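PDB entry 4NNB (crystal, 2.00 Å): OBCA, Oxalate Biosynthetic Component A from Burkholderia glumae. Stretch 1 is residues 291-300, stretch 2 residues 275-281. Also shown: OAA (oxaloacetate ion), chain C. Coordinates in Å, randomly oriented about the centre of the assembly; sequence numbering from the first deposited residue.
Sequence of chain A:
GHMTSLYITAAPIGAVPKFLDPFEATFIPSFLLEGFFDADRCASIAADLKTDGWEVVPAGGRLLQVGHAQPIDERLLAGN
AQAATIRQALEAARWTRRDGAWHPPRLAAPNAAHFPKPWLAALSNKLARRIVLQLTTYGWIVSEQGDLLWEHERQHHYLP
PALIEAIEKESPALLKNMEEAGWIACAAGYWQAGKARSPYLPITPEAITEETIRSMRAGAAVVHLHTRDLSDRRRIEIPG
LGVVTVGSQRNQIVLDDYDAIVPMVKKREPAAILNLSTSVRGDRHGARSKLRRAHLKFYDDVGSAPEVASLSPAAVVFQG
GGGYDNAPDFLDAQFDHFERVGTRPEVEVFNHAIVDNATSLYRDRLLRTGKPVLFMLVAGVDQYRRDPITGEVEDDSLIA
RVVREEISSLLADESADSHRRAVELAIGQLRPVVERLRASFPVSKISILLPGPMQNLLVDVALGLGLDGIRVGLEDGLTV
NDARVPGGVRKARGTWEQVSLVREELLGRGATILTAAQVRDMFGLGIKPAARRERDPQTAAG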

# COMPACT_ATOMS: atom_id res chain seq x y z
N LEU A 291 9.37 16.85 -14.44
CA LEU A 291 8.18 16.62 -13.61
C LEU A 291 8.57 15.92 -12.30
O LEU A 291 7.96 16.16 -11.25
CB LEU A 291 7.12 15.83 -14.39
CG LEU A 291 5.80 15.54 -13.66
CD1 LEU A 291 5.10 16.85 -13.25
CD2 LEU A 291 4.87 14.67 -14.50
N ARG A 292 9.62 15.10 -12.35
CA ARG A 292 10.06 14.32 -11.19
C ARG A 292 10.68 15.17 -10.08
O ARG A 292 10.99 14.65 -9.01
CB ARG A 292 11.00 13.19 -11.61
CG ARG A 292 10.34 12.18 -12.55
CD ARG A 292 11.27 11.01 -12.86
NE ARG A 292 11.43 10.15 -11.69
CZ ARG A 292 12.17 9.05 -11.66
NH1 ARG A 292 12.85 8.67 -12.75
NH2 ARG A 292 12.24 8.32 -10.55
N ARG A 293 10.88 16.46 -10.34
CA ARG A 293 11.26 17.40 -9.28
C ARG A 293 10.38 18.67 -9.27
O ARG A 293 10.58 19.54 -8.43
CB ARG A 293 12.75 17.80 -9.40
CG ARG A 293 13.15 18.31 -10.78
CD ARG A 293 14.66 18.56 -10.90
NE ARG A 293 15.03 18.84 -12.28
CZ ARG A 293 15.30 17.91 -13.20
NH1 ARG A 293 15.26 16.62 -12.89
NH2 ARG A 293 15.60 18.28 -14.44
N ALA A 294 9.43 18.78 -10.19
CA ALA A 294 8.61 19.99 -10.28
C ALA A 294 7.77 20.25 -9.01
O ALA A 294 7.44 21.40 -8.70
CB ALA A 294 7.72 19.94 -11.51
N HIS A 295 7.44 19.19 -8.29
CA HIS A 295 6.75 19.32 -7.00
C HIS A 295 7.69 19.59 -5.84
O HIS A 295 7.25 19.73 -4.70
CB HIS A 295 5.88 18.09 -6.70
CG HIS A 295 6.62 16.79 -6.71
ND1 HIS A 295 7.75 16.57 -7.47
CD2 HIS A 295 6.37 15.62 -6.07
CE1 HIS A 295 8.17 15.33 -7.29
NE2 HIS A 295 7.35 14.73 -6.44
N LEU A 296 8.99 19.68 -6.13
CA LEU A 296 9.96 19.91 -5.06
C LEU A 296 10.40 21.36 -5.06
O LEU A 296 11.58 21.67 -4.98
CB LEU A 296 11.17 18.99 -5.21
CG LEU A 296 10.81 17.50 -5.28
CD1 LEU A 296 12.10 16.69 -5.33
CD2 LEU A 296 9.90 17.02 -4.12
N LYS A 297 9.42 22.26 -5.16
CA LYS A 297 9.69 23.69 -5.20
C LYS A 297 9.54 24.29 -3.82
O LYS A 297 9.03 23.64 -2.91
CB LYS A 297 8.68 24.34 -6.13
CG LYS A 297 7.25 24.12 -5.67
CD LYS A 297 6.26 24.85 -6.54
CE LYS A 297 4.85 24.75 -5.98
NZ LYS A 297 3.82 25.00 -7.03
N PHE A 298 9.99 25.54 -3.66
CA PHE A 298 9.63 26.33 -2.49
C PHE A 298 8.13 26.63 -2.56
O PHE A 298 7.65 27.21 -3.52
CB PHE A 298 10.43 27.64 -2.48
CG PHE A 298 10.26 28.45 -1.23
CD1 PHE A 298 9.28 29.43 -1.15
CD2 PHE A 298 11.09 28.25 -0.14
CE1 PHE A 298 9.12 30.19 0.01
CE2 PHE A 298 10.94 29.01 1.02
CZ PHE A 298 9.95 29.97 1.09
N TYR A 299 7.38 26.19 -1.55
CA TYR A 299 5.95 26.48 -1.49
C TYR A 299 5.72 27.78 -0.72
O TYR A 299 5.87 27.81 0.50
CB TYR A 299 5.18 25.32 -0.84
CG TYR A 299 5.03 24.11 -1.74
CD1 TYR A 299 3.85 23.87 -2.43
CD2 TYR A 299 6.08 23.22 -1.92
CE1 TYR A 299 3.73 22.77 -3.28
CE2 TYR A 299 5.96 22.11 -2.75
CZ TYR A 299 4.79 21.90 -3.43
OH TYR A 299 4.70 20.80 -4.26
N ASP A 300 5.38 28.86 -1.42
CA ASP A 300 5.20 30.17 -0.78
C ASP A 300 4.19 30.17 0.38
O ASP A 300 4.37 30.89 1.36
CB ASP A 300 4.77 31.24 -1.79
CG ASP A 300 5.83 31.55 -2.82
OD1 ASP A 300 5.45 31.85 -3.98
OD2 ASP A 300 7.04 31.51 -2.49
O1 OAA C . 10.19 6.77 -4.56
O2 OAA C . 8.13 6.56 -3.61
O4 OAA C . 6.82 1.88 -5.56
O5 OAA C . 8.09 3.08 -7.06
O3 OAA C . 6.68 4.33 -4.11
C1 OAA C . 9.11 6.06 -4.31
C2 OAA C . 9.04 4.65 -4.86
C3 OAA C . 7.67 4.02 -4.90
C4 OAA C . 7.51 2.94 -5.90
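Stretch 2 275-281: NLSTSVR

Stretch 2 enters as the last two residues of a β-strand, Asn 275 and Leu 276, and then continues as an extended but irregular loop. Ser 277 and Ser 279 keep extended torsions (phi/psi of -66/133° and -68/144°), whereas Thr 278 (-106/11°) and Val 280 (-115/29°) do not. Stretch 1 begins with a weakly bonded helical segment and passes into loop. The two stretches run in opposite senses: the CA of Thr 278 lies 5.2 Å from the CA of Arg 292, while the CA of Leu 276, earlier in stretch 2, lies 7.9 Å from the CA of Leu 296, later in stretch 1. Together they bury 389 Å², most of it from Arg 292, Thr 278, Leu 276 and His 295.

The polar contacts share one pattern, in which side chains of stretch 1 donate to backbone carbonyls of stretch 2. Arginine and histidine carry N-H groups at the ends of side chains long enough to reach these carbonyls. Arg 292 NE bonds to Thr 278 O at 2.9 Å with an angle of 159°, and Arg 292 NH2 adds a weak bond to Thr 278 O at 3.3 Å. The carbonyl therefore lies at the edge of the guanidinium, near its plane, where the N-H groups point. One residue earlier in stretch 2, His 295 NE2 donates to Ser 277 O at 2.9 Å and 164°, again at the ring edge. The CA-to-CB bond of His 295 points toward stretch 2, and the imidazole spans the remaining gap. A water reinforces the arginine site: it donates to Thr 278 OG1 at 2.7 Å and accepts a weak bond from Arg 292 NH2 at 3.0 Å. Within stretch 1, Tyr 299 OH donates to His 295 O at 2.8 Å, tying the later loop to the histidine.

Van der Waals contacts fill the space around these bonds. Leu 276 points toward stretch 1, its CD2 lying 3.6 Å from His 295 O and its CB making an apolar contact of 4.0 Å with Leu 296 CD2. Leucine suits this buried site as an apolar side chain whose CD2 reaches both the backbone and the ring of His 295 while CB packs on Leu 296. The methyl CG2 of Thr 278 lies 4.0 Å from Leu 296 CD1 and 3.9 Å from His 295 CE1, so threonine offers an apolar surface here while its hydroxyl meets the water. Val 280 also points toward stretch 1: its CG1 lies 3.6 Å from Arg 292 CG, against the aliphatic part of the arginine, and its CG2 covers one face of the guanidinium, leaving the edge free for hydrogen bonding.

The serines point away from stretch 1 and serve the ligand. Ser 277 OG donates to O2 of the oxaloacetate at 2.8 Å, Ser 279 OG to its O5 at 2.8 Å, and Arg 281 NH2 to its O4 at 2.8 Å. Stretch 1 packs on the side of the loop away from the oxaloacetate.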

# COMPACT_ATOMS: atom_id res chain seq x y z
N ASN A 275 7.39 13.75 2.94
CA ASN A 275 8.35 13.00 2.12
C ASN A 275 7.66 12.72 0.76
O ASN A 275 6.85 11.79 0.63
CB ASN A 275 8.72 11.71 2.88
CG ASN A 275 9.61 10.76 2.08
OD1 ASN A 275 9.84 10.95 0.88
ND2 ASN A 275 10.11 9.72 2.74
N LEU A 276 7.98 13.54 -0.24
CA LEU A 276 7.28 13.42 -1.52
C LEU A 276 7.90 12.36 -2.43
O LEU A 276 9.11 12.37 -2.68
CB LEU A 276 7.19 14.78 -2.23
CG LEU A 276 5.98 15.66 -1.92
CD1 LEU A 276 5.62 15.70 -0.45
CD2 LEU A 276 6.13 17.07 -2.49
N SER A 277 7.07 11.44 -2.92
CA SER A 277 7.54 10.48 -3.92
C SER A 277 7.92 11.15 -5.24
O SER A 277 7.15 11.94 -5.79
CB SER A 277 6.49 9.41 -4.18
OG SER A 277 6.93 8.54 -5.20
N THR A 278 9.08 10.79 -5.77
CA THR A 278 9.48 11.24 -7.09
C THR A 278 9.38 10.10 -8.09
O THR A 278 9.85 10.19 -9.22
CB THR A 278 10.92 11.76 -7.07
OG1 THR A 278 11.79 10.70 -6.65
CG2 THR A 278 11.03 12.94 -6.09
N SER A 279 8.75 9.02 -7.66
CA SER A 279 8.66 7.81 -8.47
C SER A 279 7.78 7.98 -9.72
O SER A 279 6.76 8.69 -9.69
CB SER A 279 8.13 6.67 -7.60
OG SER A 279 7.79 5.56 -8.39
N VAL A 280 8.16 7.35 -10.84
CA VAL A 280 7.24 7.29 -11.99
C VAL A 280 6.79 5.85 -12.29
O VAL A 280 6.48 5.50 -13.43
CB VAL A 280 7.81 7.97 -13.26
CG1 VAL A 280 7.99 9.46 -13.03
CG2 VAL A 280 9.13 7.33 -13.69
N ARG A 281 6.76 5.04 -11.24
CA ARG A 281 6.25 3.68 -11.31
C ARG A 281 4.90 3.63 -12.04
O ARG A 281 4.03 4.48 -11.82
CB ARG A 281 6.10 3.08 -9.90
CG ARG A 281 5.04 1.98 -9.79
CD ARG A 281 5.60 0.61 -9.42
NE ARG A 281 5.75 0.47 -7.98
CZ ARG A 281 5.53 -0.65 -7.29
NH1 ARG A 281 5.14 -1.77 -7.88
NH2 ARG A 281 5.70 -0.63 -5.98
O HOH W 1 12.26 8.17 -7.53